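Local coordinates for protein NADPH-quinone reductase (Pediococcus pentosaceus ATCC 25745, PDB 3HA2) that probably binds FMN and passes electrons from NAD(P)H to quinones through a flavodoxin-like domain, at residues K71-M74 with D75-T79; F116-S119 with E120-P124. One frame throughout, in Å; residues are numbered along the deposited sequence.

Contact 1 (K71-M74 with D75-T79); sequences KQWM and DTVMT
Lys-71 NZ meets Asp-75 OD1 at 2.7 Å, a salt bridge between residues one helical turn apart, using the syn lone pair of Asp-75 OD1. Bends at chi2, chi3 and chi4 bring the end of the lysine chain to this oxygen. Three oxygens grip the ammonium group, since Tyr-62 O and Ala-66 O of the second subunit also accept from it, which probably offsets much of the cost of burying its charge; Asp-75 OD2 takes Ala-68 N of that subunit. A water links OD2 to Gln-72 OE1. Thr-76, a beta-branched residue near the helix end, turns OG1 back beside its own N (chi1 -51°) to donate to Gln-72 O at 3.0 Å. On the inward side, Val-77 CG2 lies over one face of the Trp-73 indole, 3.9 Å from the centroid of the five-membered ring, a CH-pi contact. Met-78 CE reaches Trp-73 CH2 obliquely at 3.6 Å, its flexible chain letting the methyl settle against the indole, while Trp-73 NE1 bonds to Glu-45 of helix 42-50. Met-78 then leaves the helix as the centre of an inverse gamma turn. This is an amphipathic helix end of a flavodoxin-like alpha/beta fold, charges at the dimer interface and apolar groups against neighbouring helices.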
loop_
_atom_site.group_PDB
_atom_site.type_symbol
_atom_site.label_atom_id
_atom_site.label_comp_id
_atom_site.label_asym_id
_atom_site.label_seq_id
_atom_site.Cartn_x
_atom_site.Cartn_y
_atom_site.Cartn_z
ATOM N N LYS A 71 -3.746 -4.888 3.541
ATOM C CA LYS A 71 -3.977 -4.689 2.119
ATOM C C LYS A 71 -4.826 -5.844 1.584
ATOM O O LYS A 71 -5.718 -5.633 0.766
ATOM C CB LYS A 71 -2.652 -4.620 1.355
ATOM C CG LYS A 71 -2.823 -4.237 -0.100
ATOM C CD LYS A 71 -3.303 -2.779 -0.194
ATOM C CE LYS A 71 -4.470 -2.612 -1.152
ATOM N NZ LYS A 71 -4.195 -3.035 -2.561
ATOM N N GLN A 72 -4.562 -7.062 2.068
ATOM C CA GLN A 72 -5.384 -8.212 1.677
ATOM C C GLN A 72 -6.850 -8.026 2.081
ATOM O O GLN A 72 -7.753 -8.351 1.319
ATOM C CB GLN A 72 -4.843 -9.523 2.242
ATOM C CG GLN A 72 -5.523 -10.783 1.652
ATOM C CD GLN A 72 -5.241 -10.936 0.164
ATOM O OE1 GLN A 72 -5.989 -10.445 -0.681
ATOM N NE2 GLN A 72 -4.116 -11.557 -0.158
ATOM N N TRP A 73 -7.075 -7.496 3.282
ATOM C CA TRP A 73 -8.441 -7.231 3.769
ATOM C C TRP A 73 -9.113 -6.189 2.885
ATOM O O TRP A 73 -10.272 -6.348 2.501
ATOM C CB TRP A 73 -8.330 -6.769 5.224
ATOM C CG TRP A 73 -9.591 -6.440 5.980
ATOM C CD1 TRP A 73 -10.349 -7.287 6.741
ATOM C CD2 TRP A 73 -10.146 -5.141 6.148
ATOM N NE1 TRP A 73 -11.380 -6.590 7.338
ATOM C CE2 TRP A 73 -11.286 -5.273 6.973
ATOM C CE3 TRP A 73 -9.826 -3.879 5.625
ATOM C CZ2 TRP A 73 -12.089 -4.181 7.328
ATOM C CZ3 TRP A 73 -10.623 -2.776 5.999
ATOM C CH2 TRP A 73 -11.745 -2.951 6.834
HETATM N N MSE A 74 -8.375 -5.143 2.520
HETATM C CA MSE A 74 -8.901 -4.117 1.623
HETATM C C MSE A 74 -9.291 -4.743 0.278
HETATM O O MSE A 74 -10.378 -4.497 -0.229
HETATM C CB MSE A 74 -7.869 -2.997 1.395
HETATM C CG MSE A 74 -7.520 -2.202 2.634
HETATM SE SE MSE A 74 -8.971 -0.954 3.061
HETATM C CE MSE A 74 -8.968 0.100 1.417
ATOM N N ASP A 75 -8.395 -5.571 -0.274
ATOM C CA ASP A 75 -8.570 -6.176 -1.608
ATOM C C ASP A 75 -9.763 -7.138 -1.665
ATOM O O ASP A 75 -10.392 -7.299 -2.718
ATOM C CB ASP A 75 -7.293 -6.941 -2.024
ATOM C CG ASP A 75 -6.086 -6.028 -2.322
ATOM O OD1 ASP A 75 -6.243 -4.797 -2.384
ATOM O OD2 ASP A 75 -4.969 -6.575 -2.501
ATOM N N THR A 76 -10.061 -7.793 -0.547
ATOM C CA THR A 76 -11.004 -8.911 -0.530
ATOM C C THR A 76 -12.352 -8.547 0.113
ATOM O O THR A 76 -13.407 -8.965 -0.359
ATOM C CB THR A 76 -10.366 -10.139 0.182
ATOM O OG1 THR A 76 -9.075 -10.416 -0.396
ATOM C CG2 THR A 76 -11.210 -11.358 -0.004
ATOM N N VAL A 77 -12.308 -7.757 1.187
ATOM C CA VAL A 77 -13.528 -7.356 1.892
ATOM C C VAL A 77 -14.196 -6.210 1.139
ATOM O O VAL A 77 -15.425 -6.145 1.047
ATOM C CB VAL A 77 -13.226 -6.943 3.379
ATOM C CG1 VAL A 77 -14.448 -6.272 4.050
ATOM C CG2 VAL A 77 -12.788 -8.138 4.191
HETATM N N MSE A 78 -13.380 -5.286 0.626
HETATM C CA MSE A 78 -13.904 -4.096 -0.045
HETATM C C MSE A 78 -14.081 -4.405 -1.529
HETATM O O MSE A 78 -13.290 -3.982 -2.375
HETATM C CB MSE A 78 -12.997 -2.879 0.160
HETATM C CG MSE A 78 -12.756 -2.518 1.604
HETATM SE SE MSE A 78 -14.419 -2.235 2.587
HETATM C CE MSE A 78 -13.594 -1.387 4.169
ATOM N N THR A 79 -15.127 -5.157 -1.841
ATOM C CA THR A 79 -15.409 -5.481 -3.230
ATOM C C THR A 79 -16.101 -4.307 -3.928
ATOM O O THR A 79 -16.624 -3.412 -3.282
ATOM C CB THR A 79 -16.294 -6.735 -3.350
ATOM O OG1 THR A 79 -17.529 -6.512 -2.660
ATOM C CG2 THR A 79 -15.583 -7.955 -2.767
HETATM O O HOH W 1 -5.163 -9.499 -3.284
#

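Contact 2 (F116-S119 with E120-P124); sequences FTIS and ELMRP
The Phe-116 ring and the Glu-120 carboxylate stand almost perpendicular, their planes 86° apart, with Glu-120 OE2 at the ring edge, 3.7 Å from CD1. The carbon-bound hydrogens of an aromatic rim carry a slight positive charge, so a carboxylate oxygen is well placed there. The second flat group, the Arg-123 guanidinium, has Ser-119 O and Glu-120 CA over one face, both offset toward its rim; NH1 comes within 3.7 Å of Ser-119 O, while its salt bridge is made with Glu-126, further along the same helix 123-131.

Thr-117, at the N-cap of helix 118-121, and Glu-120 form a capping box. With chi1 at 58°, Thr-117 places its hydroxyl between its own N and carbonyl carbon, where OG1 accepts from Glu-120 N at 3.3 Å and donates to Glu-120 OE1 at 2.7 Å. The second bond uses the anti lone pair of the carboxylate. Thr-117 N reaches the same OE1 at 2.9 Å, nearly straight at 170° but from above the carboxylate plane. A glutamate suits this place because its chain, extended beyond CG, is long enough to return to the N-cap backbone.

The other side of the turn is apolar. Ile-118 and Met-122 run side by side, CG2 to CG 3.9 Å apart, and both press on Ile-139 of strand 135-143; branched and flexible chains together fit this sheet-facing surface. Leu-121 CD2 approaches Phe-116 CB at 4.3 Å, and Arg-123 of the second subunit packs on both residues. Chemically, two donors from one residue fix the Glu-120 carboxylate, and its negative charge beside the first turn probably interacts favourably with the helix dipole and would tend to keep the acid ionised.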
loop_
_atom_site.group_PDB
_atom_site.type_symbol
_atom_site.label_atom_id
_atom_site.label_comp_id
_atom_site.label_asym_id
_atom_site.label_seq_id
_atom_site.Cartn_x
_atom_site.Cartn_y
_atom_site.Cartn_z
ATOM N N PHE A 116 8.577 13.092 2.658
ATOM C CA PHE A 116 7.101 13.148 2.530
ATOM C C PHE A 116 6.397 13.039 3.861
ATOM O O PHE A 116 6.830 12.302 4.754
ATOM C CB PHE A 116 6.592 12.055 1.581
ATOM C CG PHE A 116 7.351 12.012 0.290
ATOM C CD1 PHE A 116 7.224 13.060 -0.641
ATOM C CD2 PHE A 116 8.211 10.952 0.017
ATOM C CE1 PHE A 116 7.962 13.036 -1.840
ATOM C CE2 PHE A 116 8.933 10.905 -1.183
ATOM C CZ PHE A 116 8.823 11.943 -2.094
ATOM N N THR A 117 5.323 13.804 4.000
ATOM C CA THR A 117 4.538 13.778 5.232
ATOM C C THR A 117 3.680 12.513 5.334
ATOM O O THR A 117 3.402 11.833 4.340
ATOM C CB THR A 117 3.606 15.011 5.318
ATOM O OG1 THR A 117 2.739 15.020 4.174
ATOM C CG2 THR A 117 4.409 16.314 5.353
ATOM N N ILE A 118 3.234 12.207 6.547
ATOM C CA ILE A 118 2.322 11.090 6.736
ATOM C C ILE A 118 1.049 11.266 5.898
ATOM O O ILE A 118 0.547 10.307 5.299
ATOM C CB ILE A 118 1.984 10.939 8.234
ATOM C CG1 ILE A 118 3.258 10.567 9.014
ATOM C CG2 ILE A 118 0.840 9.896 8.438
ATOM C CD1 ILE A 118 3.829 9.193 8.611
ATOM N N SER A 119 0.559 12.495 5.822
ATOM C CA SER A 119 -0.607 12.821 4.980
ATOM C C SER A 119 -0.405 12.359 3.543
ATOM O O SER A 119 -1.270 11.729 2.945
ATOM C CB SER A 119 -0.852 14.332 4.961
ATOM O OG SER A 119 -1.494 14.785 6.132
ATOM N N GLU A 120 0.750 12.683 2.980
ATOM C CA GLU A 120 1.052 12.272 1.607
ATOM C C GLU A 120 1.160 10.758 1.445
ATOM O O GLU A 120 0.712 10.192 0.446
ATOM C CB GLU A 120 2.357 12.924 1.184
ATOM C CG GLU A 120 2.252 14.443 1.050
ATOM C CD GLU A 120 3.621 15.035 0.882
ATOM O OE1 GLU A 120 4.230 15.455 1.906
ATOM O OE2 GLU A 120 4.117 14.999 -0.270
ATOM N N LEU A 121 1.760 10.100 2.423
ATOM C CA LEU A 121 1.925 8.644 2.368
ATOM C C LEU A 121 0.620 7.879 2.533
ATOM O O LEU A 121 0.471 6.782 1.985
ATOM C CB LEU A 121 2.946 8.162 3.410
ATOM C CG LEU A 121 4.350 8.716 3.176
ATOM C CD1 LEU A 121 5.233 8.444 4.402
ATOM C CD2 LEU A 121 4.964 8.132 1.909
HETATM N N MSE A 122 -0.335 8.465 3.242
HETATM C CA MSE A 122 -1.618 7.797 3.456
HETATM C C MSE A 122 -2.628 8.095 2.345
HETATM O O MSE A 122 -3.803 7.746 2.468
HETATM C CB MSE A 122 -2.203 8.194 4.828
HETATM C CG MSE A 122 -1.359 7.773 6.045
HETATM SE SE MSE A 122 -1.185 5.833 6.229
HETATM C CE MSE A 122 0.557 5.636 5.369
ATOM N N ARG A 123 -2.178 8.743 1.272
ATOM C CA ARG A 123 -3.073 9.141 0.181
ATOM C C ARG A 123 -3.945 7.994 -0.371
ATOM O O ARG A 123 -5.097 8.238 -0.694
ATOM C CB ARG A 123 -2.313 9.814 -0.979
ATOM C CG ARG A 123 -3.212 10.793 -1.759
ATOM C CD ARG A 123 -3.567 11.990 -0.885
ATOM N NE ARG A 123 -2.501 12.969 -0.917
ATOM C CZ ARG A 123 -2.327 13.974 -0.058
ATOM N NH1 ARG A 123 -3.150 14.189 0.975
ATOM N NH2 ARG A 123 -1.288 14.775 -0.243
ATOM N N PRO A 124 -3.402 6.760 -0.511
ATOM C CA PRO A 124 -4.332 5.721 -0.990
ATOM C C PRO A 124 -5.570 5.532 -0.121
ATOM O O PRO A 124 -6.625 5.194 -0.653
ATOM C CB PRO A 124 -3.479 4.442 -1.002
ATOM C CG PRO A 124 -2.078 4.917 -1.074
ATOM C CD PRO A 124 -2.042 6.225 -0.324
#

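How the contacts relate
Contact 1 comes first along the chain, at the end of helix 68-77, and contact 2 follows after strand 94-101, on the short helix 118-121 and the start of helix 123-131. Their centres are 20 Å apart and their nearest atoms about 6 Å, without touching. Helix 123-131 bridges them: its Phe-128 packs on Met-74 and Met-78, whereas its beginning belongs to contact 2. Both belong to the helical layers around the five-stranded parallel sheet of this chain, the flavodoxin-like portion of a longer protein. Both reach the second subunit, contact 1 through hydrogen bonds and packing, contact 2 through packing. The C-terminal end of one helix and the junction of two others therefore contribute to the dimer interface.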